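Local coordinates for salicylate 5-hydroxylase, large oxygenase component (Ralstonia sp., PDB 7C8Z), which catalyses the 5-hydroxylation of salicylate to gentisate as the oxygenase component of a multicomponent enzyme, using a [2Fe-2S] cluster and an iron ion, at residues 53-56 and 57-61; 427-430 and 431-435; 233-236 and 237-241; 395-398 and 399-402. One frame throughout, in Å; residues are numbered along the deposited sequence.

Interaction 1 (53-56 and 57-61); sequences DLYK and RELER
Arg57 donates its backbone N-H to Asp53 O (N to O 3.0 Å, 163° at the hydrogen), while its guanidinium turns back along Leu54. The two side chains run side by side in one direction: a bend at chi3 brings the flat group beneath Leu54 CD2, which sits over one face near the rim, 3.7 Å from Arg57 NH1. That nitrogen also forms a salt bridge with Glu442. Glu58 binds Leu54 O through its backbone N, and its carboxylate crosses the Tyr55 side chain at roughly a right angle, the planes 79° apart and Glu58 OE1 3.8 Å from Tyr55 CD1. The carboxylate of buried Glu58 has three partners: OE2 meets Lys232 in a salt bridge and Trp436 NE1 in a hydrogen bond, and OE1 accepts from Trp231 NE1. Leu59 makes the aromatic contact, a CH-pi interaction with its CG 4.2 Å from the Tyr55 ring centroid and its CD1 3.7 Å from Tyr55 CE2. The tyrosine hydroxyl is bonded to Glu90. Glu60 N closes the series on Lys56 O at 2.9 Å, and its carboxylate reaches the backbone N of Val29 and Phe30 of the second subunit. Successive i to i+4 bonds mark an alpha-helix, here 52-63, with Leu54, Tyr55, Glu58 and Leu59 buried against helix 427-440 and strand 338-346, and Asp53 and Arg61 exposed.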
# COMPACT_ATOMS: atom_id res chain seq x y z
N ASP A 53 11.01 20.10 -3.85
CA ASP A 53 11.96 21.08 -3.33
C ASP A 53 11.23 22.30 -2.80
O ASP A 53 11.56 22.83 -1.73
CB ASP A 53 12.97 21.47 -4.42
CG ASP A 53 12.31 21.98 -5.67
OD1 ASP A 53 11.27 21.43 -6.07
OD2 ASP A 53 12.83 22.94 -6.26
N LEU A 54 10.22 22.77 -3.54
CA LEU A 54 9.36 23.83 -3.04
C LEU A 54 8.68 23.43 -1.74
O LEU A 54 8.54 24.25 -0.83
CB LEU A 54 8.32 24.20 -4.10
CG LEU A 54 8.84 25.02 -5.28
CD1 LEU A 54 7.70 25.47 -6.18
CD2 LEU A 54 9.65 26.22 -4.80
N TYR A 55 8.27 22.16 -1.61
CA TYR A 55 7.59 21.73 -0.39
C TYR A 55 8.53 21.74 0.81
O TYR A 55 8.14 22.15 1.91
CB TYR A 55 6.99 20.34 -0.58
CG TYR A 55 6.52 19.73 0.73
CD1 TYR A 55 5.37 20.19 1.35
CD2 TYR A 55 7.23 18.70 1.34
CE1 TYR A 55 4.93 19.64 2.55
CE2 TYR A 55 6.80 18.15 2.53
CZ TYR A 55 5.66 18.62 3.13
OH TYR A 55 5.22 18.08 4.31
N LYS A 56 9.77 21.29 0.62
CA LYS A 56 10.74 21.32 1.71
C LYS A 56 11.09 22.75 2.08
O LYS A 56 11.30 23.06 3.27
CB LYS A 56 12.00 20.54 1.33
CG LYS A 56 11.76 19.05 1.31
CD LYS A 56 12.90 18.30 0.66
CE LYS A 56 14.15 18.42 1.48
NZ LYS A 56 15.35 18.51 0.63
N ARG A 57 11.19 23.65 1.09
CA ARG A 57 11.39 25.05 1.42
C ARG A 57 10.19 25.61 2.18
O ARG A 57 10.35 26.45 3.07
CB ARG A 57 11.65 25.86 0.16
CG ARG A 57 12.17 27.26 0.45
CD ARG A 57 12.15 28.14 -0.79
NE ARG A 57 12.80 27.48 -1.92
CZ ARG A 57 12.67 27.86 -3.18
NH1 ARG A 57 11.91 28.90 -3.49
NH2 ARG A 57 13.30 27.19 -4.13
N GLU A 58 8.99 25.15 1.84
CA GLU A 58 7.80 25.54 2.58
C GLU A 58 7.89 25.09 4.03
O GLU A 58 7.53 25.84 4.94
CB GLU A 58 6.54 24.96 1.93
CG GLU A 58 6.16 25.61 0.62
CD GLU A 58 5.00 24.92 -0.04
OE1 GLU A 58 4.93 23.68 0.01
OE2 GLU A 58 4.16 25.63 -0.63
N LEU A 59 8.35 23.86 4.26
CA LEU A 59 8.54 23.40 5.63
C LEU A 59 9.56 24.26 6.36
O LEU A 59 9.34 24.65 7.52
CB LEU A 59 8.98 21.94 5.64
CG LEU A 59 7.98 20.83 5.29
CD1 LEU A 59 8.66 19.48 5.39
CD2 LEU A 59 6.74 20.90 6.18
N GLU A 60 10.66 24.61 5.69
CA GLU A 60 11.71 25.39 6.34
C GLU A 60 11.24 26.80 6.69
O GLU A 60 11.55 27.31 7.77
CB GLU A 60 12.95 25.45 5.45
CG GLU A 60 13.61 24.10 5.19
CD GLU A 60 14.69 23.76 6.21
OE1 GLU A 60 14.51 24.07 7.40
OE2 GLU A 60 15.72 23.18 5.81
N ARG A 61 10.49 27.44 5.79
CA ARG A 61 10.23 28.87 5.89
C ARG A 61 8.83 29.24 6.36
O ARG A 61 8.61 30.39 6.76
CB ARG A 61 10.49 29.55 4.54
CG ARG A 61 11.93 29.43 4.07
CD ARG A 61 12.18 30.29 2.85
NE ARG A 61 13.56 30.18 2.38
CZ ARG A 61 14.01 30.75 1.27
NH1 ARG A 61 13.19 31.47 0.51
NH2 ARG A 61 15.28 30.60 0.91

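Interaction 2 (427-430 and 431-435); sequences TLIR and GMYDY
The Tyr433 ring meets Ile429 at its edge: Ile429 CG2 lies in the ring plane, 3.7 Å from Tyr433 CD2, and Ile429 O approaches the same ring near its plane. Neither ring face is used in this local contact; the aromatic partner is Trp436, whose ring meets that of Tyr433 with the planes about 55° apart. The second flat group, the Arg430 guanidinium, folds back through a bend at chi3 (-48°) and has Thr427 CA over one face, toward the rim. NH1 is hydrogen-bonded to Met412 O and NH2 to Glu416 O. Ile429 and Tyr433 lie side by side, pointing the same way; the touching branch is CG2, anti to the isoleucine N. Beneath the side chains runs a regular alpha-helix, the 427-440 element of the catalytic domain, in which Gly431 N bonds Thr427 O, Met432 N bonds Leu428 O and Tyr433 N bonds Ile429 O, each at 2.9 Å from nitrogen to oxygen. The Arg430 carbonyl is shared, taking Asp434 N at 2.9 Å from Arg430 O and also the Ser41 hydroxyl. The helix lies against helix 232-238: Tyr433 OH makes a probable hydrogen bond to Glu236 OE2, and Met432 reaches Lys232 and Gln235. Ile429 comes within about 8 Å of the iron-binding His243, measured side chain to side chain, and also packs on Arg113 of the third subunit.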
# COMPACT_ATOMS: atom_id res chain seq x y z
N THR A 427 -9.60 37.28 -3.52
CA THR A 427 -8.53 38.14 -3.03
C THR A 427 -7.74 37.49 -1.91
O THR A 427 -6.55 37.78 -1.75
CB THR A 427 -9.10 39.48 -2.58
OG1 THR A 427 -8.04 40.32 -2.10
CG2 THR A 427 -10.13 39.29 -1.48
N LEU A 428 -8.36 36.61 -1.12
CA LEU A 428 -7.62 35.96 -0.04
C LEU A 428 -6.56 35.01 -0.59
O LEU A 428 -5.45 34.93 -0.06
CB LEU A 428 -8.58 35.21 0.88
CG LEU A 428 -9.68 36.02 1.56
CD1 LEU A 428 -10.42 35.17 2.58
CD2 LEU A 428 -9.08 37.24 2.21
N ILE A 429 -6.88 34.32 -1.69
CA ILE A 429 -5.89 33.45 -2.31
C ILE A 429 -4.80 34.27 -2.98
O ILE A 429 -3.61 33.91 -2.94
CB ILE A 429 -6.59 32.49 -3.30
CG1 ILE A 429 -7.78 31.82 -2.62
CG2 ILE A 429 -5.61 31.46 -3.82
CD1 ILE A 429 -8.57 30.89 -3.51
N ARG A 430 -5.17 35.38 -3.61
CA ARG A 430 -4.17 36.25 -4.23
C ARG A 430 -3.22 36.81 -3.18
O ARG A 430 -2.01 36.90 -3.41
CB ARG A 430 -4.86 37.37 -5.01
CG ARG A 430 -5.45 36.88 -6.32
CD ARG A 430 -6.06 37.99 -7.17
NE ARG A 430 -6.96 38.87 -6.44
CZ ARG A 430 -8.28 38.82 -6.53
NH1 ARG A 430 -8.86 37.91 -7.31
NH2 ARG A 430 -9.04 39.67 -5.85
N GLY A 431 -3.75 37.17 -2.01
CA GLY A 431 -2.88 37.63 -0.94
C GLY A 431 -2.02 36.52 -0.37
O GLY A 431 -0.84 36.72 -0.08
N MET A 432 -2.61 35.33 -0.20
CA MET A 432 -1.85 34.17 0.23
C MET A 432 -0.65 33.96 -0.67
O MET A 432 0.48 33.78 -0.19
CB MET A 432 -2.75 32.93 0.23
CG MET A 432 -2.04 31.62 0.51
SD MET A 432 -3.18 30.23 0.69
CE MET A 432 -2.19 28.89 0.05
N TYR A 433 -0.85 34.01 -1.98
CA TYR A 433 0.26 33.72 -2.87
C TYR A 433 1.19 34.91 -3.08
O TYR A 433 2.35 34.70 -3.43
CB TYR A 433 -0.27 33.16 -4.19
CG TYR A 433 -0.61 31.70 -4.01
CD1 TYR A 433 0.40 30.74 -4.00
CD2 TYR A 433 -1.91 31.29 -3.78
CE1 TYR A 433 0.11 29.40 -3.81
CE2 TYR A 433 -2.21 29.95 -3.59
CZ TYR A 433 -1.20 29.02 -3.60
OH TYR A 433 -1.49 27.69 -3.41
N ASP A 434 0.72 36.14 -2.85
CA ASP A 434 1.66 37.25 -2.70
C ASP A 434 2.64 36.97 -1.56
O ASP A 434 3.87 37.03 -1.75
CB ASP A 434 0.88 38.55 -2.44
CG ASP A 434 1.78 39.74 -2.17
OD1 ASP A 434 2.33 40.31 -3.13
OD2 ASP A 434 1.93 40.11 -0.99
N TYR A 435 2.11 36.62 -0.39
CA TYR A 435 2.96 36.26 0.75
C TYR A 435 3.85 35.07 0.41
O TYR A 435 5.02 35.02 0.81
CB TYR A 435 2.09 35.96 1.97
CG TYR A 435 2.87 35.64 3.22
CD1 TYR A 435 3.40 36.65 4.01
CD2 TYR A 435 3.06 34.32 3.63
CE1 TYR A 435 4.11 36.37 5.15
CE2 TYR A 435 3.78 34.03 4.78
CZ TYR A 435 4.29 35.06 5.54
OH TYR A 435 5.00 34.80 6.69

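Interaction 3 (233-236 and 237-241); sequences LMQE and NIKDP
The C-terminal turn of helix 232-238, the helix end that delivers the chain to the iron site, is where Gln235 and Lys239 meet. Lys239 is the first residue to leave helical backbone angles, and the bonding changes before it. Asn237 N reaches Leu233 O at 3.0 Å with the donor well above the carbonyl plane, and Ile238 N reaches Met234 O at 3.2 Å. Gln235 O then takes two weak bonds, from Ile238 N at 3.0 Å and from Lys239 N at 2.8 Å, while Lys239 N is split between that oxygen and Glu236 O, again weakly. This mixture of i+3 and i+4 bonds signals a helix unwinding. The Gln235 and Lys239 side chains run obliquely over one another, Gln235 OE1 lying 3.3 Å from Lys239 CE. The lysine is bent at its last torsion (chi4 -51°), and its buried ammonium is served by Thr325 OG1 and Arg272 O. Asn237 ND2 makes a weak bond to the iron ligand Asp389. Asp240 OD2 forms a salt bridge with Arg113 and a hydrogen bond with His133, both from the cluster pocket of the third subunit, and Asp240 O accepts from the iron ligand His243 ND1. Such an aspartate link is consistent with the route by which Rieske oxygenases pass electrons between subunits. Met234 and Leu233 rest on helix 387-402, Gln235 and Lys239 on helix 427-440, and Ile238 on strand 321-326.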
# COMPACT_ATOMS: atom_id res chain seq x y z
N LEU A 233 -3.79 23.81 -0.75
CA LEU A 233 -5.16 23.73 -1.25
C LEU A 233 -6.18 23.80 -0.12
O LEU A 233 -7.31 24.25 -0.34
CB LEU A 233 -5.36 22.45 -2.05
CG LEU A 233 -4.75 22.46 -3.45
CD1 LEU A 233 -4.95 21.11 -4.11
CD2 LEU A 233 -5.36 23.58 -4.27
N MET A 234 -5.81 23.37 1.09
CA MET A 234 -6.74 23.49 2.21
C MET A 234 -6.88 24.94 2.64
O MET A 234 -8.00 25.44 2.82
CB MET A 234 -6.29 22.61 3.37
CG MET A 234 -7.25 22.63 4.56
SD MET A 234 -8.98 22.54 4.07
CE MET A 234 -9.20 20.79 3.79
N GLN A 235 -5.75 25.64 2.79
CA GLN A 235 -5.80 27.06 3.10
C GLN A 235 -6.62 27.81 2.07
O GLN A 235 -7.58 28.52 2.41
CB GLN A 235 -4.38 27.62 3.21
CG GLN A 235 -3.69 27.24 4.51
CD GLN A 235 -4.21 28.03 5.70
OE1 GLN A 235 -4.91 29.03 5.53
NE2 GLN A 235 -3.88 27.58 6.90
N GLU A 236 -6.28 27.63 0.79
CA GLU A 236 -7.09 28.18 -0.30
C GLU A 236 -8.57 27.91 -0.07
O GLU A 236 -9.40 28.82 -0.18
CB GLU A 236 -6.65 27.58 -1.63
CG GLU A 236 -5.28 27.98 -2.11
CD GLU A 236 -4.97 27.42 -3.47
OE1 GLU A 236 -5.92 27.06 -4.20
OE2 GLU A 236 -3.78 27.32 -3.82
N ASN A 237 -8.90 26.67 0.28
CA ASN A 237 -10.31 26.29 0.35
C ASN A 237 -11.05 27.10 1.40
O ASN A 237 -12.23 27.41 1.23
CB ASN A 237 -10.44 24.79 0.62
CG ASN A 237 -11.87 24.29 0.47
OD1 ASN A 237 -12.33 24.02 -0.63
ND2 ASN A 237 -12.57 24.17 1.59
N ILE A 238 -10.37 27.49 2.48
CA ILE A 238 -10.99 28.32 3.50
C ILE A 238 -10.66 29.79 3.30
O ILE A 238 -11.12 30.64 4.06
CB ILE A 238 -10.62 27.82 4.91
CG1 ILE A 238 -10.72 26.30 4.95
CG2 ILE A 238 -11.56 28.38 5.97
CD1 ILE A 238 -12.13 25.79 4.70
N LYS A 239 -9.88 30.11 2.27
CA LYS A 239 -9.77 31.46 1.74
C LYS A 239 -10.60 31.63 0.46
O LYS A 239 -10.43 32.63 -0.25
CB LYS A 239 -8.30 31.80 1.48
CG LYS A 239 -7.44 31.78 2.74
CD LYS A 239 -5.95 31.82 2.41
CE LYS A 239 -5.09 31.76 3.66
NZ LYS A 239 -5.47 32.76 4.70
N ASP A 240 -11.49 30.68 0.17
CA ASP A 240 -12.33 30.69 -1.03
C ASP A 240 -13.76 31.02 -0.62
O ASP A 240 -14.48 30.14 -0.12
CB ASP A 240 -12.27 29.33 -1.72
CG ASP A 240 -12.88 29.34 -3.11
OD1 ASP A 240 -13.69 30.24 -3.42
OD2 ASP A 240 -12.56 28.42 -3.89
N PRO A 241 -14.23 32.25 -0.83
CA PRO A 241 -15.51 32.66 -0.24
C PRO A 241 -16.73 32.36 -1.09
O PRO A 241 -17.85 32.31 -0.56
CB PRO A 241 -15.34 34.17 -0.05
CG PRO A 241 -14.09 34.56 -0.83
CD PRO A 241 -13.58 33.35 -1.55

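Interaction 4 (395-398 and 399-402)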
# COMPACT_ATOMS: atom_id res chain seq x y z
N TRP A 395 -8.83 16.11 -6.24
CA TRP A 395 -8.96 16.17 -7.70
C TRP A 395 -8.15 17.32 -8.28
O TRP A 395 -7.57 17.19 -9.37
CB TRP A 395 -10.44 16.27 -8.09
CG TRP A 395 -11.30 15.19 -7.49
CD1 TRP A 395 -10.87 14.01 -6.95
CD2 TRP A 395 -12.73 15.20 -7.34
NE1 TRP A 395 -11.94 13.29 -6.49
CE2 TRP A 395 -13.09 14.00 -6.71
CE3 TRP A 395 -13.73 16.11 -7.68
CZ2 TRP A 395 -14.42 13.67 -6.42
CZ3 TRP A 395 -15.04 15.79 -7.39
CH2 TRP A 395 -15.38 14.58 -6.77
N SER A 396 -8.07 18.44 -7.56
CA SER A 396 -7.23 19.54 -8.00
C SER A 396 -5.76 19.13 -8.01
O SER A 396 -5.02 19.48 -8.93
CB SER A 396 -7.44 20.74 -7.09
OG SER A 396 -8.80 21.11 -7.08
N GLN A 397 -5.32 18.38 -6.99
CA GLN A 397 -3.94 17.90 -6.99
C GLN A 397 -3.68 17.00 -8.19
O GLN A 397 -2.61 17.08 -8.81
CB GLN A 397 -3.64 17.17 -5.69
CG GLN A 397 -2.20 16.68 -5.60
CD GLN A 397 -1.19 17.81 -5.62
OE1 GLN A 397 -1.44 18.90 -5.10
NE2 GLN A 397 -0.04 17.55 -6.22
N GLU A 398 -4.63 16.13 -8.52
CA GLU A 398 -4.48 15.28 -9.70
C GLU A 398 -4.32 16.13 -10.96
O GLU A 398 -3.41 15.90 -11.77
CB GLU A 398 -5.68 14.35 -9.85
CG GLU A 398 -5.97 13.50 -8.63
CD GLU A 398 -7.15 12.57 -8.84
OE1 GLU A 398 -7.18 11.50 -8.19
OE2 GLU A 398 -8.03 12.89 -9.66
N GLY A 399 -5.18 17.14 -11.11
CA GLY A 399 -5.07 18.03 -12.26
C GLY A 399 -3.71 18.70 -12.34
O GLY A 399 -3.10 18.76 -13.41
N PHE A 400 -3.22 19.22 -11.21
CA PHE A 400 -1.92 19.88 -11.20
C PHE A 400 -0.82 18.93 -11.64
O PHE A 400 -0.01 19.26 -12.52
CB PHE A 400 -1.61 20.44 -9.81
CG PHE A 400 -2.63 21.41 -9.30
CD1 PHE A 400 -3.31 22.24 -10.17
CD2 PHE A 400 -2.91 21.49 -7.94
CE1 PHE A 400 -4.26 23.12 -9.70
CE2 PHE A 400 -3.85 22.38 -7.47
CZ PHE A 400 -4.53 23.20 -8.35
N GLU A 401 -0.79 17.72 -11.07
CA GLU A 401 0.24 16.76 -11.45
C GLU A 401 0.14 16.37 -12.92
O GLU A 401 1.14 15.96 -13.51
CB GLU A 401 0.16 15.50 -10.58
CG GLU A 401 0.27 15.77 -9.09
CD GLU A 401 1.70 15.85 -8.63
OE1 GLU A 401 2.61 15.81 -9.48
OE2 GLU A 401 1.92 15.95 -7.40
N GLN A 402 -1.04 16.51 -13.52
CA GLN A 402 -1.22 16.11 -14.90
C GLN A 402 -0.40 16.98 -15.86
O GLN A 402 0.16 16.47 -16.84
CB GLN A 402 -2.71 16.16 -15.25
CG GLN A 402 -3.04 15.92 -16.69
CD GLN A 402 -4.41 15.30 -16.86
OE1 GLN A 402 -4.88 14.57 -15.98
NE2 GLN A 402 -5.06 15.59 -17.97
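Phe400 lays its ring against Ser396, one helical turn earlier: Ser396 O sits over one face of the phenyl ring, toward its rim, and Ser396 CB is 4.0 Å from Phe400 CE2. The same carbonyl accepts Phe400 N at 2.9 Å, at 164°, so one oxygen both takes the Phe400 N-H and lies against the face of the Phe400 ring. Beside it, the Gln397 side chain crosses the phenyl group nearly at right angles, amide and ring planes 82° apart. The glutamine leaves with CG anti to its backbone N, and a bend at chi2 then carries its amide toward Glu401, where NE2 gives OE2 a weak bond of 2.8 Å, the amide and carboxylate planes 66° apart. Below these groups the backbone keeps alpha-helical bonds, Gly399 N to Trp395 O at 3.0 Å and Glu401 N to Gln397 O at 3.0 Å. Gln402 N to Glu398 O, also 3.0 Å, is weak.

A second shell fixes the polar ends. Asn230 N holds Gln397 OE1, His349 NE2 holds Glu401 OE2, and the Ser396 hydroxyl is bonded to Val392 O. Tyr49 stacks on the Phe400 ring, which Phe46 also meets. Farther out comes the third subunit: its Arg119 forms a salt bridge with Glu398 and a cation-pi contact with Trp395, while its Glu107 and Ser92 bond the Gln402 amide. The contact therefore belongs to an interface helix, 387-402, whose earlier turn carries Asp389, the carboxylate of the two-histidine, one-carboxylate iron site of Rieske oxygenases.

Overall arrangement
Interactions 1, 2 and 4 lie within single helices, while interaction 3 runs off the end of one. Interactions 2, 3 and 4 are buried; 2 and 3 touch directly, with centres about 10 Å apart, Met432 SD and Lys239 CD packing at 3.6 Å. Interaction 3 also meets interaction 4, through Leu233 on Ser396 and Phe400, so helix 232-238 touches both 387-402 and 427-440, and of the four contacts interaction 3 comes nearest the iron. Interaction 1 touches none of the others, is only partly buried and has second-subunit partners. Interactions 3 and 4 meet the third subunit by polar bonds, interaction 2 only through Ile429. Chemically, edge packing marks interaction 2, an unwinding helix end interaction 3, and a ring over a carbonyl interaction 4.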